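Local structure of L-lysine 6-oxidase (Marinomonas mediterranea, 3WEU) at residues N82-H88 with G140-G146; V353-Y357 with T395-V399; N384-S389 with S527-A531. The protein oxidises the epsilon-amino group of L-lysine with O2 through a cysteine tryptophylquinone cofactor, and kills bacteria with the hydrogen peroxide released. All coordinates share one frame. Residue numbers count along the deposited sequence, not the author numbering.

Contact 1: N82-H88 with G140-G146; sequences NIEWTVH and GPRSVSG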
ATOM      1  N   ASN A  82     -45.419 -20.934  30.754  1.00 21.34           N
ATOM      2  CA  ASN A  82     -44.536 -20.124  29.898  1.00 21.02           C
ATOM      3  C   ASN A  82     -43.271 -20.878  29.636  1.00 20.17           C
ATOM      4  O   ASN A  82     -42.959 -21.772  30.373  1.00 22.12           O
ATOM      5  CB  ASN A  82     -44.144 -18.806  30.550  1.00 22.07           C
ATOM      6  CG  ASN A  82     -43.746 -17.749  29.509  1.00 27.03           C
ATOM      7  OD1 ASN A  82     -43.905 -17.902  28.284  1.00 23.36           O
ATOM      8  ND2 ASN A  82     -43.221 -16.674  30.007  1.00 32.85           N
ATOM      9  N   ILE A  83     -42.548 -20.436  28.615  1.00 20.69           N
ATOM     10  CA  ILE A  83     -41.254 -20.980  28.258  1.00 19.65           C
ATOM     11  C   ILE A  83     -40.478 -19.749  27.829  1.00 20.31           C
ATOM     12  O   ILE A  83     -40.836 -19.122  26.880  1.00 21.20           O
ATOM     13  CB  ILE A  83     -41.354 -22.007  27.101  1.00 19.83           C
ATOM     14  CG1 ILE A  83     -42.186 -23.224  27.545  1.00 20.72           C
ATOM     15  CG2 ILE A  83     -39.947 -22.377  26.660  1.00 19.56           C
ATOM     16  CD1 ILE A  83     -42.473 -24.279  26.428  1.00 23.32           C
ATOM     17  N   GLU A  84     -39.400 -19.455  28.540  1.00 18.67           N
ATOM     18  CA  GLU A  84     -38.635 -18.259  28.295  1.00 21.45           C
ATOM     19  C   GLU A  84     -37.234 -18.680  27.969  1.00 20.52           C
ATOM     20  O   GLU A  84     -36.602 -19.400  28.728  1.00 21.93           O
ATOM     21  CB  GLU A  84     -38.599 -17.353  29.493  1.00 22.30           C
ATOM     22  CG  GLU A  84     -38.026 -16.008  29.116  1.00 26.26           C
ATOM     23  CD  GLU A  84     -38.212 -14.971  30.227  1.00 32.10           C
ATOM     24  OE1 GLU A  84     -38.255 -15.350  31.419  1.00 32.99           O
ATOM     25  OE2 GLU A  84     -38.331 -13.797  29.865  1.00 32.03           O
ATOM     26  N   TRP A  85     -36.767 -18.195  26.843  1.00 20.05           N
ATOM     27  CA  TRP A  85     -35.458 -18.547  26.377  1.00 20.34           C
ATOM     28  C   TRP A  85     -34.620 -17.313  26.531  1.00 19.82           C
ATOM     29  O   TRP A  85     -35.052 -16.247  26.140  1.00 22.69           O
ATOM     30  CB  TRP A  85     -35.570 -18.893  24.870  1.00 20.31           C
ATOM     31  CG  TRP A  85     -36.510 -19.981  24.501  1.00 18.81           C
ATOM     32  CD1 TRP A  85     -37.815 -19.868  24.116  1.00 19.59           C
ATOM     33  CD2 TRP A  85     -36.181 -21.345  24.404  1.00 20.81           C
ATOM     34  NE1 TRP A  85     -38.330 -21.098  23.801  1.00 21.74           N
ATOM     35  CE2 TRP A  85     -37.331 -22.028  23.942  1.00 19.78           C
ATOM     36  CE3 TRP A  85     -34.997 -22.062  24.616  1.00 18.22           C
ATOM     37  CZ2 TRP A  85     -37.354 -23.399  23.745  1.00 18.53           C
ATOM     38  CZ3 TRP A  85     -35.017 -23.395  24.397  1.00 20.68           C
ATOM     39  CH2 TRP A  85     -36.186 -24.069  23.962  1.00 19.92           C
ATOM     40  N   THR A  86     -33.402 -17.455  27.058  1.00 20.28           N
ATOM     41  CA  THR A  86     -32.491 -16.382  27.195  1.00 20.08           C
ATOM     42  C   THR A  86     -31.216 -16.787  26.508  1.00 19.62           C
ATOM     43  O   THR A  86     -30.609 -17.807  26.825  1.00 19.65           O
ATOM     44  CB  THR A  86     -32.252 -16.070  28.690  1.00 20.95           C
ATOM     45  OG1 THR A  86     -33.497 -15.614  29.234  1.00 21.51           O
ATOM     46  CG2 THR A  86     -31.282 -15.039  28.841  1.00 22.30           C
ATOM     47  N   VAL A  87     -30.848 -16.017  25.508  1.00 18.64           N
ATOM     48  CA  VAL A  87     -29.656 -16.328  24.732  1.00 18.80           C
ATOM     49  C   VAL A  87     -28.660 -15.225  24.838  1.00 19.96           C
ATOM     50  O   VAL A  87     -28.970 -14.004  24.581  1.00 20.21           O
ATOM     51  CB  VAL A  87     -30.023 -16.535  23.246  1.00 17.68           C
ATOM     52  CG1 VAL A  87     -28.752 -16.832  22.454  1.00 18.76           C
ATOM     53  CG2 VAL A  87     -31.058 -17.627  23.115  1.00 18.13           C
ATOM     54  N   HIS A  88     -27.449 -15.602  25.221  1.00 19.08           N
ATOM     55  CA  HIS A  88     -26.404 -14.637  25.326  1.00 18.71           C
ATOM     56  C   HIS A  88     -25.240 -14.916  24.347  1.00 17.41           C
ATOM     57  O   HIS A  88     -24.400 -15.757  24.602  1.00 17.88           O
ATOM     58  CB  HIS A  88     -25.886 -14.545  26.790  1.00 20.72           C
ATOM     59  CG  HIS A  88     -24.939 -13.399  27.042  1.00 21.26           C
ATOM     60  ND1 HIS A  88     -24.413 -13.127  28.304  1.00 22.15           N
ATOM     61  CD2 HIS A  88     -24.395 -12.485  26.213  1.00 22.19           C
ATOM     62  CE1 HIS A  88     -23.610 -12.086  28.228  1.00 22.63           C
ATOM     63  NE2 HIS A  88     -23.617 -11.641  26.984  1.00 24.59           N
ATOM     64  N   GLY A 140     -25.101  -8.053  25.623  1.00 22.10           N
ATOM     65  CA  GLY A 140     -25.896  -8.693  26.663  1.00 21.93           C
ATOM     66  C   GLY A 140     -26.826  -9.741  26.095  1.00 22.98           C
ATOM     67  O   GLY A 140     -26.910  -9.854  24.859  1.00 22.31           O
ATOM     68  N   PRO A 141     -27.518 -10.465  26.983  1.00 21.10           N
ATOM     69  CA  PRO A 141     -28.501 -11.457  26.791  1.00 21.66           C
ATOM     70  C   PRO A 141     -29.765 -10.781  26.320  1.00 21.90           C
ATOM     71  O   PRO A 141     -29.916  -9.548  26.471  1.00 19.02           O
ATOM     72  CB  PRO A 141     -28.646 -12.109  28.158  1.00 23.45           C
ATOM     73  CG  PRO A 141     -28.324 -11.037  29.136  1.00 25.75           C
ATOM     74  CD  PRO A 141     -27.252 -10.264  28.435  1.00 24.05           C
ATOM     75  N   ARG A 142     -30.503 -11.519  25.508  1.00 19.32           N
ATOM     76  CA  ARG A 142     -31.866 -11.138  25.181  1.00 20.96           C
ATOM     77  C   ARG A 142     -32.697 -12.325  25.552  1.00 21.75           C
ATOM     78  O   ARG A 142     -32.196 -13.463  25.547  1.00 21.32           O
ATOM     79  CB  ARG A 142     -32.054 -10.841  23.682  1.00 20.00           C
ATOM     80  CG  ARG A 142     -31.349  -9.647  23.083  1.00 22.03           C
ATOM     81  CD  ARG A 142     -31.750  -8.310  23.703  1.00 20.71           C
ATOM     82  NE  ARG A 142     -30.930  -7.232  23.231  1.00 19.13           N
ATOM     83  CZ  ARG A 142     -29.714  -6.936  23.685  1.00 17.73           C
ATOM     84  NH1 ARG A 142     -29.139  -7.677  24.593  1.00 20.59           N
ATOM     85  NH2 ARG A 142     -29.040  -5.945  23.160  1.00 22.86           N
ATOM     86  N   SER A 143     -33.983 -12.084  25.828  1.00 22.57           N
ATOM     87  CA  SER A 143     -34.982 -13.105  26.165  1.00 19.93           C
ATOM     88  C   SER A 143     -36.192 -13.010  25.245  1.00 21.71           C
ATOM     89  O   SER A 143     -36.574 -11.921  24.761  1.00 22.14           O
ATOM     90  CB  SER A 143     -35.451 -12.878  27.599  1.00 23.79           C
ATOM     91  OG  SER A 143     -34.356 -13.211  28.447  1.00 27.50           O
ATOM     92  N   VAL A 144     -36.767 -14.148  24.955  1.00 18.92           N
ATOM     93  CA  VAL A 144     -37.966 -14.208  24.183  1.00 22.00           C
ATOM     94  C   VAL A 144     -38.859 -15.262  24.804  1.00 19.02           C
ATOM     95  O   VAL A 144     -38.397 -16.245  25.344  1.00 19.39           O
ATOM     96  CB  VAL A 144     -37.517 -14.461  22.720  1.00 27.09           C
ATOM     97  CG1 VAL A 144     -37.135 -15.922  22.475  1.00 28.40           C
ATOM     98  CG2 VAL A 144     -38.504 -14.003  21.772  1.00 31.10           C
ATOM     99  N   SER A 145     -40.170 -15.054  24.715  1.00 21.40           N
ATOM    100  CA  SER A 145     -41.160 -16.020  25.124  1.00 19.84           C
ATOM    101  C   SER A 145     -42.489 -15.737  24.494  1.00 20.17           C
ATOM    102  O   SER A 145     -42.769 -14.627  24.015  1.00 21.31           O
ATOM    103  CB  SER A 145     -41.354 -15.991  26.605  1.00 24.22           C
ATOM    104  OG  SER A 145     -41.800 -14.695  27.018  1.00 22.97           O
ATOM    105  N   GLY A 146     -43.315 -16.739  24.474  1.00 20.13           N
ATOM    106  CA  GLY A 146     -44.664 -16.560  23.931  1.00 20.67           C
ATOM    107  C   GLY A 146     -44.768 -16.914  22.448  1.00 23.41           C
ATOM    108  O   GLY A 146     -43.852 -17.498  21.808  1.00 21.05           O
TER
HETATM  109  O   HOH W   1     -42.080 -19.433  24.473  1.00 19.60           O
HETATM  110  O   HOH W   2     -39.501 -13.334  27.345  1.00 35.90           O
HETATM  111  O   HOH W   3     -27.418 -12.149  23.101  1.00 18.46           O
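G140 brings the chain up to strand 80-91, and its O shares water 3 with V87 O (2.9 and 2.8 Å). P141 sets its CD over the face of the H88 imidazole, 4.0 Å from the centroid and 5° off the normal, a CH-pi contact, while H88 NE2 bonds to D138. At R142 the backbone pairing begins, R142 N to V87 O at 3.1 Å and V87 N to R142 O at 2.9 Å; its guanidinium turns back to P141 O and L139 O. Strands 80-91 and 137-145 are antiparallel neighbours in the large mixed sheet of the N-terminal region, where 80-91 also pairs with 223-232 on its other edge. S143 faces T86 in a non-hydrogen-bonded pair, and S143 OG and T86 OG1 hydrogen-bond at 2.7 Å. V144 and W85 form the next hydrogen-bonded pair, N to O both ways at 3.0 Å; on this side of the sheet V144 CG1 meets W85 CB at 4.1 Å, and V87, W85 and V144 all pack on L193. S145 OG reaches E84 OE2 through water 2 (2.7 and 2.8 Å). By G146 the strands have parted, and water 1 spans G146 N (3.0 Å) and I83 O (2.7 Å).

Contact 2: V353-Y357 with T395-V399; sequences VIGDY and TDNVV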
ATOM      1  N   VAL A 353       2.435 -35.099  21.050  1.00 22.42           N
ATOM      2  CA  VAL A 353       3.723 -34.850  21.751  1.00 23.99           C
ATOM      3  C   VAL A 353       4.435 -33.741  21.030  1.00 26.07           C
ATOM      4  O   VAL A 353       4.590 -33.788  19.846  1.00 27.56           O
ATOM      5  CB  VAL A 353       4.610 -36.081  21.748  1.00 24.14           C
ATOM      6  CG1 VAL A 353       5.993 -35.784  22.377  1.00 26.43           C
ATOM      7  CG2 VAL A 353       3.913 -37.158  22.552  1.00 27.45           C
ATOM      8  N   ILE A 354       4.872 -32.735  21.749  1.00 22.43           N
ATOM      9  CA  ILE A 354       5.636 -31.668  21.167  1.00 26.09           C
ATOM     10  C   ILE A 354       7.016 -32.158  20.684  1.00 25.08           C
ATOM     11  O   ILE A 354       7.661 -32.922  21.389  1.00 25.17           O
ATOM     12  CB  ILE A 354       5.824 -30.604  22.263  1.00 27.66           C
ATOM     13  CG1 ILE A 354       4.467 -29.881  22.487  1.00 27.65           C
ATOM     14  CG2 ILE A 354       6.955 -29.671  21.933  1.00 29.29           C
ATOM     15  CD1 ILE A 354       4.562 -29.007  23.725  1.00 30.62           C
ATOM     16  N   GLY A 355       7.457 -31.682  19.527  1.00 23.65           N
ATOM     17  CA  GLY A 355       8.759 -32.005  18.967  1.00 22.88           C
ATOM     18  C   GLY A 355       8.883 -33.357  18.344  1.00 25.21           C
ATOM     19  O   GLY A 355       9.992 -33.806  18.137  1.00 21.01           O
ATOM     20  N   ASP A 356       7.775 -34.061  18.010  1.00 23.30           N
ATOM     21  CA  ASP A 356       7.890 -35.370  17.454  1.00 23.64           C
ATOM     22  C   ASP A 356       7.355 -35.250  16.004  1.00 23.16           C
ATOM     23  O   ASP A 356       6.175 -35.054  15.793  1.00 22.62           O
ATOM     24  CB  ASP A 356       7.053 -36.256  18.302  1.00 28.33           C
ATOM     25  CG  ASP A 356       7.156 -37.713  17.956  1.00 34.72           C
ATOM     26  OD1 ASP A 356       7.589 -38.111  16.826  1.00 34.98           O
ATOM     27  OD2 ASP A 356       6.744 -38.490  18.864  1.00 34.72           O
ATOM     28  N   TYR A 357       8.217 -35.210  15.026  1.00 19.46           N
ATOM     29  CA  TYR A 357       7.835 -34.899  13.670  1.00 18.94           C
ATOM     30  C   TYR A 357       7.677 -36.108  12.778  1.00 20.12           C
ATOM     31  O   TYR A 357       6.801 -36.111  11.872  1.00 18.50           O
ATOM     32  CB  TYR A 357       8.845 -33.870  13.054  1.00 19.31           C
ATOM     33  CG  TYR A 357       8.795 -32.605  13.810  1.00 17.84           C
ATOM     34  CD1 TYR A 357       7.689 -31.742  13.660  1.00 18.34           C
ATOM     35  CD2 TYR A 357       9.752 -32.281  14.795  1.00 17.58           C
ATOM     36  CE1 TYR A 357       7.566 -30.592  14.415  1.00 19.46           C
ATOM     37  CE2 TYR A 357       9.636 -31.145  15.545  1.00 16.85           C
ATOM     38  CZ  TYR A 357       8.569 -30.305  15.360  1.00 18.43           C
ATOM     39  OH  TYR A 357       8.379 -29.208  16.137  1.00 19.72           O
ATOM     40  N   THR A 395      11.498 -23.953  18.467  1.00 19.41           N
ATOM     41  CA  THR A 395      12.192 -24.998  17.735  1.00 20.93           C
ATOM     42  C   THR A 395      11.345 -26.251  17.708  1.00 19.41           C
ATOM     43  O   THR A 395      11.721 -27.230  17.079  1.00 19.68           O
ATOM     44  CB  THR A 395      13.587 -25.333  18.336  1.00 23.10           C
ATOM     45  OG1 THR A 395      13.407 -25.646  19.704  1.00 23.67           O
ATOM     46  CG2 THR A 395      14.575 -24.173  18.213  1.00 24.64           C
ATOM     47  N   ASP A 396      10.193 -26.229  18.343  1.00 17.91           N
ATOM     48  CA  ASP A 396       9.385 -27.408  18.442  1.00 19.39           C
ATOM     49  C   ASP A 396       7.865 -27.127  18.192  1.00 18.27           C
ATOM     50  O   ASP A 396       7.004 -27.745  18.789  1.00 16.35           O
ATOM     51  CB  ASP A 396       9.581 -28.113  19.753  1.00 21.79           C
ATOM     52  CG  ASP A 396       9.284 -27.262  20.918  1.00 21.65           C
ATOM     53  OD1 ASP A 396       8.861 -26.112  20.752  1.00 20.90           O
ATOM     54  OD2 ASP A 396       9.551 -27.766  22.015  1.00 23.64           O
ATOM     55  N   ASN A 397       7.608 -26.177  17.303  1.00 18.02           N
ATOM     56  CA  ASN A 397       6.241 -25.879  16.859  1.00 16.47           C
ATOM     57  C   ASN A 397       5.602 -27.164  16.312  1.00 17.36           C
ATOM     58  O   ASN A 397       6.251 -27.921  15.542  1.00 17.33           O
ATOM     59  CB  ASN A 397       6.334 -24.828  15.797  1.00 16.96           C
ATOM     60  CG  ASN A 397       4.970 -24.343  15.343  1.00 19.26           C
ATOM     61  OD1 ASN A 397       4.016 -24.171  16.156  1.00 18.60           O
ATOM     62  ND2 ASN A 397       4.838 -24.208  14.011  1.00 17.28           N
ATOM     63  N   VAL A 398       4.368 -27.424  16.700  1.00 15.64           N
ATOM     64  CA  VAL A 398       3.698 -28.676  16.305  1.00 17.98           C
ATOM     65  C   VAL A 398       3.287 -28.581  14.841  1.00 18.01           C
ATOM     66  O   VAL A 398       2.637 -27.577  14.425  1.00 17.48           O
ATOM     67  CB  VAL A 398       2.483 -28.923  17.168  1.00 16.85           C
ATOM     68  CG1 VAL A 398       1.673 -30.157  16.745  1.00 18.62           C
ATOM     69  CG2 VAL A 398       2.931 -29.126  18.635  1.00 20.78           C
ATOM     70  N   VAL A 399       3.636 -29.636  14.116  1.00 16.95           N
ATOM     71  CA  VAL A 399       3.329 -29.785  12.675  1.00 17.67           C
ATOM     72  C   VAL A 399       2.320 -30.923  12.531  1.00 17.38           C
ATOM     73  O   VAL A 399       2.379 -31.935  13.206  1.00 14.98           O
ATOM     74  CB  VAL A 399       4.613 -30.140  11.927  1.00 17.98           C
ATOM     75  CG1 VAL A 399       4.398 -30.578  10.488  1.00 17.37           C
ATOM     76  CG2 VAL A 399       5.556 -28.963  11.999  1.00 18.53           C
TER
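V353 opens a type II beta turn that ends at D356 and presents I354 and G355 to the loop 395-399. I354 touches two residues of that loop: CG1 packs on V398 CG2 at 4.2 Å, and CG2 comes within 3.2 Å of D396 OD2, whose carboxylate is held by a salt bridge to R117. G355, at the third position of the turn, where its positive phi by itself favours glycine, passes close to D396, CA to CA 4.7 Å. D356 turns its side chain to N351 instead. Y357 buries the most area here. Its OH donates to N397 O at 2.6 Å, the one direct hydrogen bond between the segments, and its CE1 touches V399 CG2 at 3.5 Å, so the phenol both hydrogen-bonds and makes an apolar contact. Neither segment is regular and their directions differ by 69°, so this is a loop-on-loop contact: 353-357 belongs to the connection between helix 336-344 and strand 381-382, while 395-399 runs directly into strand 400-402.

Contact 3: N384-S389 with S527-A531; sequences NSVSSS and SVNKA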
ATOM      1  N   ASN A 384      -1.823 -28.583  10.705  1.00 15.41           N
ATOM      2  CA  ASN A 384      -0.766 -27.635  10.430  1.00 15.99           C
ATOM      3  C   ASN A 384       0.185 -27.975   9.333  1.00 14.59           C
ATOM      4  O   ASN A 384       1.265 -28.564   9.560  1.00 15.57           O
ATOM      5  CB  ASN A 384       0.034 -27.226  11.683  1.00 15.16           C
ATOM      6  CG  ASN A 384       1.078 -26.220  11.338  1.00 15.81           C
ATOM      7  OD1 ASN A 384       0.898 -25.464  10.398  1.00 14.93           O
ATOM      8  ND2 ASN A 384       2.132 -26.137  12.129  1.00 16.56           N
ATOM      9  N   SER A 385      -0.188 -27.557   8.130  1.00 14.01           N
ATOM     10  CA  SER A 385       0.626 -27.637   6.951  1.00 13.41           C
ATOM     11  C   SER A 385       1.256 -26.267   6.604  1.00 13.42           C
ATOM     12  O   SER A 385       1.763 -26.105   5.512  1.00 14.02           O
ATOM     13  CB  SER A 385      -0.251 -28.061   5.769  1.00 12.72           C
ATOM     14  OG  SER A 385      -1.436 -27.220   5.704  1.00 12.59           O
ATOM     15  N   VAL A 386       1.128 -25.307   7.498  1.00 14.98           N
ATOM     16  CA  VAL A 386       1.416 -23.899   7.262  1.00 16.36           C
ATOM     17  C   VAL A 386       2.737 -23.447   7.873  1.00 17.02           C
ATOM     18  O   VAL A 386       3.559 -22.771   7.204  1.00 16.67           O
ATOM     19  CB  VAL A 386       0.259 -23.055   7.852  1.00 19.03           C
ATOM     20  CG1 VAL A 386       0.519 -21.579   7.645  1.00 23.92           C
ATOM     21  CG2 VAL A 386      -1.041 -23.397   7.076  1.00 19.22           C
ATOM     22  N   SER A 387       2.983 -23.815   9.117  1.00 15.43           N
ATOM     23  CA  SER A 387       4.243 -23.339   9.802  1.00 15.99           C
ATOM     24  C   SER A 387       5.182 -24.492  10.177  1.00 16.99           C
ATOM     25  O   SER A 387       4.748 -25.574  10.507  1.00 16.77           O
ATOM     26  CB  SER A 387       3.863 -22.494  11.037  1.00 16.92           C
ATOM     27  OG  SER A 387       3.053 -23.263  11.933  1.00 16.46           O
ATOM     28  N   SER A 388       6.475 -24.274  10.048  1.00 16.05           N
ATOM     29  CA  SER A 388       7.454 -25.291  10.354  1.00 16.03           C
ATOM     30  C   SER A 388       7.753 -25.390  11.824  1.00 15.54           C
ATOM     31  O   SER A 388       7.353 -24.531  12.624  1.00 17.41           O
ATOM     32  CB  SER A 388       8.778 -24.913   9.627  1.00 16.62           C
ATOM     33  OG  SER A 388       8.659 -24.913   8.237  1.00 15.10           O
ATOM     34  N   SER A 389       8.541 -26.392  12.183  1.00 18.79           N
ATOM     35  CA  SER A 389       8.969 -26.630  13.565  1.00 17.33           C
ATOM     36  C   SER A 389       9.660 -25.407  14.140  1.00 18.17           C
ATOM     37  O   SER A 389       9.576 -25.181  15.350  1.00 18.10           O
ATOM     38  CB  SER A 389       9.958 -27.806  13.620  1.00 18.09           C
ATOM     39  OG  SER A 389      11.132 -27.579  12.832  1.00 16.56           O
ATOM     40  N   SER A 527       9.685 -32.034   9.624  1.00 14.69           N
ATOM     41  CA  SER A 527       9.663 -30.846  10.492  1.00 15.27           C
ATOM     42  C   SER A 527       9.499 -29.492   9.751  1.00 16.28           C
ATOM     43  O   SER A 527       9.361 -28.444  10.360  1.00 17.25           O
ATOM     44  CB  SER A 527      10.979 -30.855  11.356  1.00 16.27           C
ATOM     45  OG  SER A 527      12.055 -30.550  10.472  1.00 17.23           O
ATOM     46  N   VAL A 528       9.405 -29.529   8.434  1.00 14.59           N
ATOM     47  CA  VAL A 528       9.384 -28.349   7.591  1.00 14.17           C
ATOM     48  C   VAL A 528       8.075 -28.222   6.806  1.00 15.06           C
ATOM     49  O   VAL A 528       7.693 -29.149   6.069  1.00 15.57           O
ATOM     50  CB  VAL A 528      10.490 -28.421   6.583  1.00 14.72           C
ATOM     51  CG1 VAL A 528      10.416 -27.185   5.682  1.00 15.94           C
ATOM     52  CG2 VAL A 528      11.869 -28.436   7.323  1.00 15.61           C
ATOM     53  N   ASN A 529       7.387 -27.109   7.003  1.00 14.55           N
ATOM     54  CA  ASN A 529       6.316 -26.721   6.046  1.00 14.93           C
ATOM     55  C   ASN A 529       6.805 -25.670   5.038  1.00 17.43           C
ATOM     56  O   ASN A 529       6.495 -25.768   3.875  1.00 18.79           O
ATOM     57  CB  ASN A 529       5.057 -26.263   6.771  1.00 14.05           C
ATOM     58  CG  ASN A 529       4.180 -27.420   7.186  1.00 15.58           C
ATOM     59  OD1 ASN A 529       3.943 -28.300   6.400  1.00 15.22           O
ATOM     60  ND2 ASN A 529       3.682 -27.414   8.404  1.00 16.69           N
ATOM     61  N   LYS A 530       7.540 -24.669   5.506  1.00 16.42           N
ATOM     62  CA  LYS A 530       8.000 -23.549   4.665  1.00 16.61           C
ATOM     63  C   LYS A 530       9.498 -23.321   4.942  1.00 16.99           C
ATOM     64  O   LYS A 530       9.993 -23.619   6.032  1.00 15.89           O
ATOM     65  CB  LYS A 530       7.159 -22.258   4.907  1.00 19.55           C
ATOM     66  CG  LYS A 530       5.752 -22.517   4.478  1.00 21.64           C
ATOM     67  CD  LYS A 530       4.955 -21.413   3.978  1.00 25.75           C
ATOM     68  CE  LYS A 530       3.517 -21.839   3.964  1.00 24.73           C
ATOM     69  NZ  LYS A 530       2.891 -20.536   4.019  1.00 30.36           N
ATOM     70  N   ALA A 531      10.176 -22.795   3.951  1.00 17.95           N
ATOM     71  CA  ALA A 531      11.600 -22.480   4.072  1.00 17.32           C
ATOM     72  C   ALA A 531      11.819 -21.211   3.315  1.00 18.28           C
ATOM     73  O   ALA A 531      10.917 -20.779   2.513  1.00 17.34           O
ATOM     74  CB  ALA A 531      12.359 -23.567   3.412  1.00 18.72           C
TER
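Two side chains, one from each segment, do most of the bonding here, each tying the opposite backbone at two points. N529 points its carboxamide into the bend of 384-389, where ND2 donates to N384 O at 2.9 Å and to S387 O at 3.0 Å, bridging N384 and S387 across the bend. S388 OG answers from the other segment: it donates to K530 O at 2.9 Å and accepts from N529 N at 2.8 Å. The bend that receives N529 is shaped by N384, whose OD1 takes the backbone N of V386 (2.9 Å, an Asx turn) and of S387 (3.0 Å), together an Asx motif; its ND2 bonds to V398 O and, at 3.0 Å, to S387 OG, itself bonded to E101. Further along, S389 N donates to S527 O at 2.9 Å, the one direct backbone-to-backbone hydrogen bond between the segments, and S389 OG lies 3.6 Å from S527 CB. The aliphatic part of K530 runs past V386, CE 3.4 Å from V386 O. The segments, 138 residues apart, meet within the C-terminal family region. S385, V386 and K530 all touch Q519 of strand 518-522; 384-389 follows strand 381-382, and 527-531 ends in the first two residues of the long strand 530-543, which forms a two-stranded antiparallel sheet with 557-571, A531 bonding to V570.

Overall arrangement
Contacts 2 and 3 adjoin, their centres 10 Å apart, and their segments alternate along the chain. V398 O meets N384 ND2 at 2.8 Å and N397 ND2 meets S388 O at 2.9 Å, probable hydrogen bonds, while Y357 OH lies 3.3 Å from S389 CB and Y357 CG 3.7 Å from S527 CB, so Y357 packs on both segments of contact 3. Contact 1 stands apart, about 46 Å from either by centres, and on the opposite side of the chain's centre from contact 3. The cysteine tryptophylquinone cofactor is built from C516 and W581; in contact 3, S385 touches W580, the residue just before W581.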